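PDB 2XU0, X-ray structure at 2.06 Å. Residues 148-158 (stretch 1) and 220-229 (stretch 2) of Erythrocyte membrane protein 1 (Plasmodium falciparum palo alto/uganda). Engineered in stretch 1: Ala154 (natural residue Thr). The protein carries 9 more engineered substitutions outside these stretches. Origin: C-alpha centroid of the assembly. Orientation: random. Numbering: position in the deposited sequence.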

ATOM      1  N   ASN A 148     -28.399 -11.191   7.593  1.00 66.13           N
ATOM      2  CA  ASN A 148     -29.700 -11.484   6.985  1.00 66.97           C
ATOM      3  C   ASN A 148     -29.974 -12.993   6.994  1.00 72.87           C
ATOM      4  O   ASN A 148     -29.048 -13.787   7.181  1.00 72.84           O
ATOM      5  CB  ASN A 148     -29.799 -10.912   5.562  1.00 66.12           C
ATOM      6  CG  ASN A 148     -28.719 -11.394   4.631  1.00 80.07           C
ATOM      7  OD1 ASN A 148     -28.621 -12.581   4.311  1.00 79.17           O
ATOM      8  ND2 ASN A 148     -27.892 -10.477   4.167  1.00 65.89           N
ATOM      9  N   LYS A 149     -31.244 -13.381   6.770  1.00 70.44           N
ATOM     10  CA  LYS A 149     -31.712 -14.771   6.779  1.00 70.48           C
ATOM     11  C   LYS A 149     -31.219 -15.599   5.584  1.00 73.71           C
ATOM     12  O   LYS A 149     -31.357 -16.821   5.600  1.00 73.96           O
ATOM     13  CB  LYS A 149     -33.251 -14.832   6.889  1.00 73.50           C
ATOM     14  CG  LYS A 149     -33.841 -14.151   8.129  1.00 91.67           C
ATOM     15  CD  LYS A 149     -34.444 -12.786   7.787  1.00103.82           C
ATOM     16  CE  LYS A 149     -35.066 -12.109   8.983  1.00116.19           C
ATOM     17  NZ  LYS A 149     -35.786 -10.865   8.598  1.00123.37           N
ATOM     18  N   ASN A 150     -30.639 -14.942   4.566  1.00 69.46           N
ATOM     19  CA  ASN A 150     -30.140 -15.568   3.336  1.00 68.74           C
ATOM     20  C   ASN A 150     -28.655 -15.965   3.362  1.00 70.88           C
ATOM     21  O   ASN A 150     -28.293 -16.944   2.704  1.00 71.09           O
ATOM     22  CB  ASN A 150     -30.418 -14.666   2.121  1.00 70.29           C
ATOM     23  CG  ASN A 150     -31.872 -14.265   1.926  1.00 91.79           C
ATOM     24  OD1 ASN A 150     -32.812 -15.062   2.090  1.00 84.22           O
ATOM     25  ND2 ASN A 150     -32.080 -13.015   1.532  1.00 81.04           N
ATOM     26  N   THR A 151     -27.798 -15.209   4.088  1.00 64.86           N
ATOM     27  CA  THR A 151     -26.349 -15.469   4.165  1.00 63.00           C
ATOM     28  C   THR A 151     -26.049 -16.412   5.341  1.00 63.47           C
ATOM     29  O   THR A 151     -25.923 -15.946   6.472  1.00 63.03           O
ATOM     30  CB  THR A 151     -25.566 -14.135   4.187  1.00 68.80           C
ATOM     31  OG1 THR A 151     -26.192 -13.197   3.311  1.00 65.33           O
ATOM     32  CG2 THR A 151     -24.103 -14.304   3.793  1.00 67.03           C
ATOM     33  N   ASN A 152     -25.944 -17.737   5.075  1.00 57.81           N
ATOM     34  CA  ASN A 152     -25.761 -18.757   6.115  1.00 57.08           C
ATOM     35  C   ASN A 152     -24.630 -19.760   5.899  1.00 60.27           C
ATOM     36  O   ASN A 152     -24.230 -20.425   6.861  1.00 61.33           O
ATOM     37  CB  ASN A 152     -27.059 -19.556   6.321  1.00 59.72           C
ATOM     38  CG  ASN A 152     -28.294 -18.715   6.438  1.00 88.68           C
ATOM     39  OD1 ASN A 152     -28.596 -18.161   7.494  1.00 85.18           O
ATOM     40  ND2 ASN A 152     -29.007 -18.566   5.335  1.00 82.49           N
ATOM     41  N   THR A 153     -24.174 -19.949   4.657  1.00 54.20           N
ATOM     42  CA  THR A 153     -23.133 -20.946   4.371  1.00 52.85           C
ATOM     43  C   THR A 153     -21.847 -20.314   3.845  1.00 54.75           C
ATOM     44  O   THR A 153     -21.844 -19.145   3.441  1.00 54.07           O
ATOM     45  CB  THR A 153     -23.649 -21.978   3.346  1.00 59.50           C
ATOM     46  OG1 THR A 153     -23.852 -21.328   2.087  1.00 57.60           O
ATOM     47  CG2 THR A 153     -24.924 -22.710   3.810  1.00 56.82           C
ATOM     48  N   ALA A 154     -20.779 -21.134   3.776  1.00 51.32           N
ATOM     49  CA  ALA A 154     -19.470 -20.794   3.214  1.00 50.62           C
ATOM     50  C   ALA A 154     -19.609 -20.375   1.752  1.00 54.97           C
ATOM     51  O   ALA A 154     -18.883 -19.485   1.302  1.00 54.93           O
ATOM     52  CB  ALA A 154     -18.539 -21.982   3.330  1.00 51.22           C
ATOM     53  N   HIS A 155     -20.572 -20.984   1.018  1.00 52.34           N
ATOM     54  CA  HIS A 155     -20.845 -20.651  -0.383  1.00 52.60           C
ATOM     55  C   HIS A 155     -21.513 -19.298  -0.476  1.00 53.03           C
ATOM     56  O   HIS A 155     -21.196 -18.535  -1.384  1.00 51.81           O
ATOM     57  CB  HIS A 155     -21.720 -21.717  -1.059  1.00 54.65           C
ATOM     58  CG  HIS A 155     -21.265 -23.111  -0.790  1.00 59.17           C
ATOM     59  ND1 HIS A 155     -21.977 -23.950   0.046  1.00 61.82           N
ATOM     60  CD2 HIS A 155     -20.162 -23.759  -1.228  1.00 61.40           C
ATOM     61  CE1 HIS A 155     -21.295 -25.084   0.077  1.00 61.51           C
ATOM     62  NE2 HIS A 155     -20.188 -25.011  -0.668  1.00 61.60           N
ATOM     63  N   ASP A 156     -22.434 -18.984   0.467  1.00 49.11           N
ATOM     64  CA  ASP A 156     -23.120 -17.682   0.481  1.00 48.13           C
ATOM     65  C   ASP A 156     -22.128 -16.560   0.723  1.00 48.75           C
ATOM     66  O   ASP A 156     -22.228 -15.522   0.089  1.00 48.04           O
ATOM     67  CB  ASP A 156     -24.246 -17.629   1.536  1.00 50.61           C
ATOM     68  CG  ASP A 156     -25.373 -18.634   1.346  1.00 63.50           C
ATOM     69  OD1 ASP A 156     -25.671 -18.988   0.183  1.00 67.78           O
ATOM     70  OD2 ASP A 156     -25.962 -19.059   2.360  1.00 65.64           O
ATOM     71  N   LEU A 157     -21.164 -16.773   1.630  1.00 45.24           N
ATOM     72  CA  LEU A 157     -20.129 -15.789   1.954  1.00 43.77           C
ATOM     73  C   LEU A 157     -19.188 -15.587   0.765  1.00 45.13           C
ATOM     74  O   LEU A 157     -18.949 -14.445   0.372  1.00 44.53           O
ATOM     75  CB  LEU A 157     -19.343 -16.235   3.189  1.00 43.66           C
ATOM     76  CG  LEU A 157     -18.194 -15.309   3.622  1.00 47.51           C
ATOM     77  CD1 LEU A 157     -18.713 -13.959   4.072  1.00 46.88           C
ATOM     78  CD2 LEU A 157     -17.361 -15.967   4.691  1.00 46.17           C
ATOM     79  N   LEU A 158     -18.716 -16.689   0.151  1.00 42.14           N
ATOM     80  CA  LEU A 158     -17.831 -16.602  -1.010  1.00 42.08           C
ATOM     81  C   LEU A 158     -18.438 -15.737  -2.089  1.00 46.21           C
ATOM     82  O   LEU A 158     -17.743 -14.862  -2.610  1.00 47.27           O
ATOM     83  CB  LEU A 158     -17.443 -17.993  -1.563  1.00 42.50           C
ATOM     84  CG  LEU A 158     -16.478 -17.951  -2.769  1.00 47.40           C
ATOM     85  CD1 LEU A 158     -15.081 -17.562  -2.363  1.00 47.53           C
ATOM     86  CD2 LEU A 158     -16.485 -19.227  -3.518  1.00 51.16           C
TER
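Stretch 2, residues 220-229: GLQVVFKKIY

A loop that leads into a helix leaves several polar backbone groups without helical partners, and they must be satisfied locally or by a neighbouring segment. The pairing of residues 148-158 with residues 220-229 in this erythrocyte membrane protein illustrates both solutions. Stretch 1 is loop or turn from Asn148 to Thr153 and helical from Ala154 onward; stretch 2 is helical throughout and belongs to a helix that extends beyond it in both directions. The two helices run roughly antiparallel, with 152° between their N-to-C directions and a closest axial approach of 10.1 Å. The backbones come nearest where the loop gives way to the helix: CA of Asn152 lies 5.4 Å from CA of Lys227, and CA of Thr153 lies 5.3 Å from CA of Ile228.

Within stretch 1, side chains serve most of the loop's amides. Asn148 OD1 accepts from Thr151 N at 2.8 Å and from Thr151 OG1 at 2.7 Å, and more weakly from Asn150 N at 3.1 Å, so a single carbonyl oxygen gathers the turn around itself. Asn152 closes the same turn from its other end, its ND2 donating to Lys149 O at 2.9 Å in a nearly linear bond. Helix initiation follows the classical capping pattern. Thr153, at the N-cap, accepts through OG1 from Asp156 N at 3.2 Å; in return, Asp156 OD2 accepts from Thr153 N and from Asn152 N, each at 3.0 Å. Regular helical bonding then takes over, with Leu157 N donating to Thr153 O at 3.1 Å and Leu158 N to Ala154 O at 3.0 Å.

The polar link between the stretches comes from Lys227. Its CA-to-CB bond points toward the loop, and an extended side chain, with chi1 m and the remaining torsions t, carries the ammonium group into a cluster of oxygens. NZ donates to Thr151 O at 3.2 Å and to Asn152 OD1 at 3.1 Å. The Asn152 amide is therefore used at both ends, ND2 within the loop and OD1 across the interface. Asn148 O comes still closer to Lys227 NZ, at 2.7 Å, but the angle is too poor for a hydrogen bond.

Where the two helices face each other, the contact is apolar. Leu157, with chi1 t and chi2 p, is a knob set among Leu221, Val224, Phe225 and Ile228. Its CD1 lies 3.7 Å from Leu221 CD2 and its CB 4.0 Å from Val224 CG1, while its CD2 approaches Phe225 CZ at 3.4 Å and Ile228 CD1 at 4.1 Å. Val224 also meets the loop, its CG2 standing 3.8 Å from Thr151 CG2. Ile228 packs against the start of the helix, with CG1 3.6 Å from N of the engineered residue Ala154. The backbone of stretch 2 needs no help here: Ile228 N, for example, is satisfied by Val224 O at 3.0 Å. The 475 Å² buried in all thus combines a leucine knob with a lysine that serves the adjoining loop.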

ATOM      1  N   GLY A 220     -21.377  -8.183  10.524  1.00 41.56           N
ATOM      2  CA  GLY A 220     -21.989  -9.074   9.546  1.00 41.34           C
ATOM      3  C   GLY A 220     -21.193 -10.351   9.393  1.00 44.83           C
ATOM      4  O   GLY A 220     -21.754 -11.449   9.446  1.00 45.21           O
ATOM      5  N   LEU A 221     -19.858 -10.211   9.294  1.00 40.27           N
ATOM      6  CA  LEU A 221     -18.930 -11.340   9.161  1.00 38.68           C
ATOM      7  C   LEU A 221     -18.957 -12.261  10.364  1.00 42.62           C
ATOM      8  O   LEU A 221     -18.976 -13.470  10.177  1.00 41.59           O
ATOM      9  CB  LEU A 221     -17.496 -10.873   8.850  1.00 37.69           C
ATOM     10  CG  LEU A 221     -17.246 -10.436   7.425  1.00 40.58           C
ATOM     11  CD1 LEU A 221     -15.972  -9.627   7.315  1.00 39.17           C
ATOM     12  CD2 LEU A 221     -17.196 -11.631   6.488  1.00 40.29           C
ATOM     13  N   GLN A 222     -19.009 -11.715  11.587  1.00 41.56           N
ATOM     14  CA  GLN A 222     -19.107 -12.575  12.770  1.00 43.14           C
ATOM     15  C   GLN A 222     -20.433 -13.352  12.886  1.00 47.80           C
ATOM     16  O   GLN A 222     -20.417 -14.481  13.381  1.00 46.69           O
ATOM     17  CB  GLN A 222     -18.636 -11.909  14.076  1.00 45.52           C
ATOM     18  CG  GLN A 222     -19.207 -10.545  14.370  1.00 65.40           C
ATOM     19  CD  GLN A 222     -18.351  -9.782  15.354  1.00 73.71           C
ATOM     20  OE1 GLN A 222     -17.271  -9.270  15.026  1.00 60.76           O
ATOM     21  NE2 GLN A 222     -18.849  -9.647  16.573  1.00 65.61           N
ATOM     22  N   VAL A 223     -21.534 -12.808  12.305  1.00 45.45           N
ATOM     23  CA  VAL A 223     -22.854 -13.454  12.245  1.00 45.93           C
ATOM     24  C   VAL A 223     -22.781 -14.604  11.219  1.00 49.84           C
ATOM     25  O   VAL A 223     -23.125 -15.744  11.552  1.00 48.84           O
ATOM     26  CB  VAL A 223     -23.992 -12.434  11.926  1.00 50.72           C
ATOM     27  CG1 VAL A 223     -25.297 -13.142  11.535  1.00 50.60           C
ATOM     28  CG2 VAL A 223     -24.228 -11.475  13.101  1.00 50.33           C
ATOM     29  N   VAL A 224     -22.285 -14.313   9.992  1.00 47.28           N
ATOM     30  CA  VAL A 224     -22.127 -15.322   8.924  1.00 47.13           C
ATOM     31  C   VAL A 224     -21.228 -16.472   9.384  1.00 49.92           C
ATOM     32  O   VAL A 224     -21.575 -17.639   9.186  1.00 50.10           O
ATOM     33  CB  VAL A 224     -21.646 -14.721   7.580  1.00 52.00           C
ATOM     34  CG1 VAL A 224     -21.581 -15.790   6.490  1.00 52.70           C
ATOM     35  CG2 VAL A 224     -22.553 -13.594   7.139  1.00 51.61           C
ATOM     36  N   PHE A 225     -20.102 -16.145  10.037  1.00 44.84           N
ATOM     37  CA  PHE A 225     -19.161 -17.154  10.526  1.00 43.01           C
ATOM     38  C   PHE A 225     -19.662 -18.010  11.697  1.00 49.65           C
ATOM     39  O   PHE A 225     -19.193 -19.139  11.863  1.00 49.09           O
ATOM     40  CB  PHE A 225     -17.763 -16.563  10.729  1.00 42.74           C
ATOM     41  CG  PHE A 225     -16.907 -16.536   9.473  1.00 40.56           C
ATOM     42  CD1 PHE A 225     -16.307 -17.701   8.993  1.00 41.06           C
ATOM     43  CD2 PHE A 225     -16.629 -15.338   8.827  1.00 38.95           C
ATOM     44  CE1 PHE A 225     -15.490 -17.675   7.859  1.00 40.73           C
ATOM     45  CE2 PHE A 225     -15.770 -15.301   7.721  1.00 41.10           C
ATOM     46  CZ  PHE A 225     -15.205 -16.470   7.243  1.00 39.14           C
ATOM     47  N   LYS A 226     -20.650 -17.501  12.472  1.00 49.24           N
ATOM     48  CA  LYS A 226     -21.308 -18.235  13.570  1.00 49.02           C
ATOM     49  C   LYS A 226     -22.231 -19.318  12.945  1.00 51.18           C
ATOM     50  O   LYS A 226     -22.187 -20.483  13.346  1.00 50.95           O
ATOM     51  CB  LYS A 226     -22.097 -17.256  14.453  1.00 53.09           C
ATOM     52  CG  LYS A 226     -22.642 -17.884  15.742  1.00 74.48           C
ATOM     53  CD  LYS A 226     -23.280 -16.842  16.646  1.00 84.79           C
ATOM     54  CE  LYS A 226     -23.889 -17.443  17.888  1.00 94.31           C
ATOM     55  NZ  LYS A 226     -24.653 -16.425  18.661  1.00101.82           N
ATOM     56  N   LYS A 227     -22.998 -18.928  11.905  1.00 46.71           N
ATOM     57  CA  LYS A 227     -23.853 -19.799  11.100  1.00 45.88           C
ATOM     58  C   LYS A 227     -23.021 -20.902  10.456  1.00 49.81           C
ATOM     59  O   LYS A 227     -23.368 -22.073  10.605  1.00 50.48           O
ATOM     60  CB  LYS A 227     -24.589 -18.986  10.020  1.00 47.27           C
ATOM     61  CG  LYS A 227     -25.626 -18.043  10.599  1.00 52.21           C
ATOM     62  CD  LYS A 227     -26.145 -17.099   9.563  1.00 59.95           C
ATOM     63  CE  LYS A 227     -27.354 -16.336  10.035  1.00 60.67           C
ATOM     64  NZ  LYS A 227     -27.915 -15.509   8.943  1.00 63.04           N
ATOM     65  N   ILE A 228     -21.889 -20.544   9.795  1.00 46.06           N
ATOM     66  CA  ILE A 228     -20.976 -21.510   9.153  1.00 44.90           C
ATOM     67  C   ILE A 228     -20.510 -22.534  10.180  1.00 50.41           C
ATOM     68  O   ILE A 228     -20.618 -23.724   9.908  1.00 50.94           O
ATOM     69  CB  ILE A 228     -19.790 -20.835   8.364  1.00 47.21           C
ATOM     70  CG1 ILE A 228     -20.318 -20.003   7.183  1.00 47.15           C
ATOM     71  CG2 ILE A 228     -18.782 -21.884   7.857  1.00 47.99           C
ATOM     72  CD1 ILE A 228     -19.329 -18.951   6.602  1.00 59.79           C
ATOM     73  N   TYR A 229     -20.061 -22.079  11.374  1.00 47.83           N
ATOM     74  CA  TYR A 229     -19.595 -22.951  12.450  1.00 48.83           C
ATOM     75  C   TYR A 229     -20.658 -23.941  12.898  1.00 58.07           C
ATOM     76  O   TYR A 229     -20.334 -25.113  13.099  1.00 58.47           O
ATOM     77  CB  TYR A 229     -19.091 -22.154  13.659  1.00 49.09           C
ATOM     78  CG  TYR A 229     -18.522 -23.023  14.761  1.00 49.77           C
ATOM     79  CD1 TYR A 229     -17.325 -23.707  14.589  1.00 51.24           C
ATOM     80  CD2 TYR A 229     -19.184 -23.165  15.976  1.00 50.72           C
ATOM     81  CE1 TYR A 229     -16.782 -24.485  15.610  1.00 52.70           C
ATOM     82  CE2 TYR A 229     -18.657 -23.950  17.002  1.00 51.44           C
ATOM     83  CZ  TYR A 229     -17.453 -24.606  16.815  1.00 58.92           C
ATOM     84  OH  TYR A 229     -16.908 -25.357  17.829  1.00 60.51           O
TER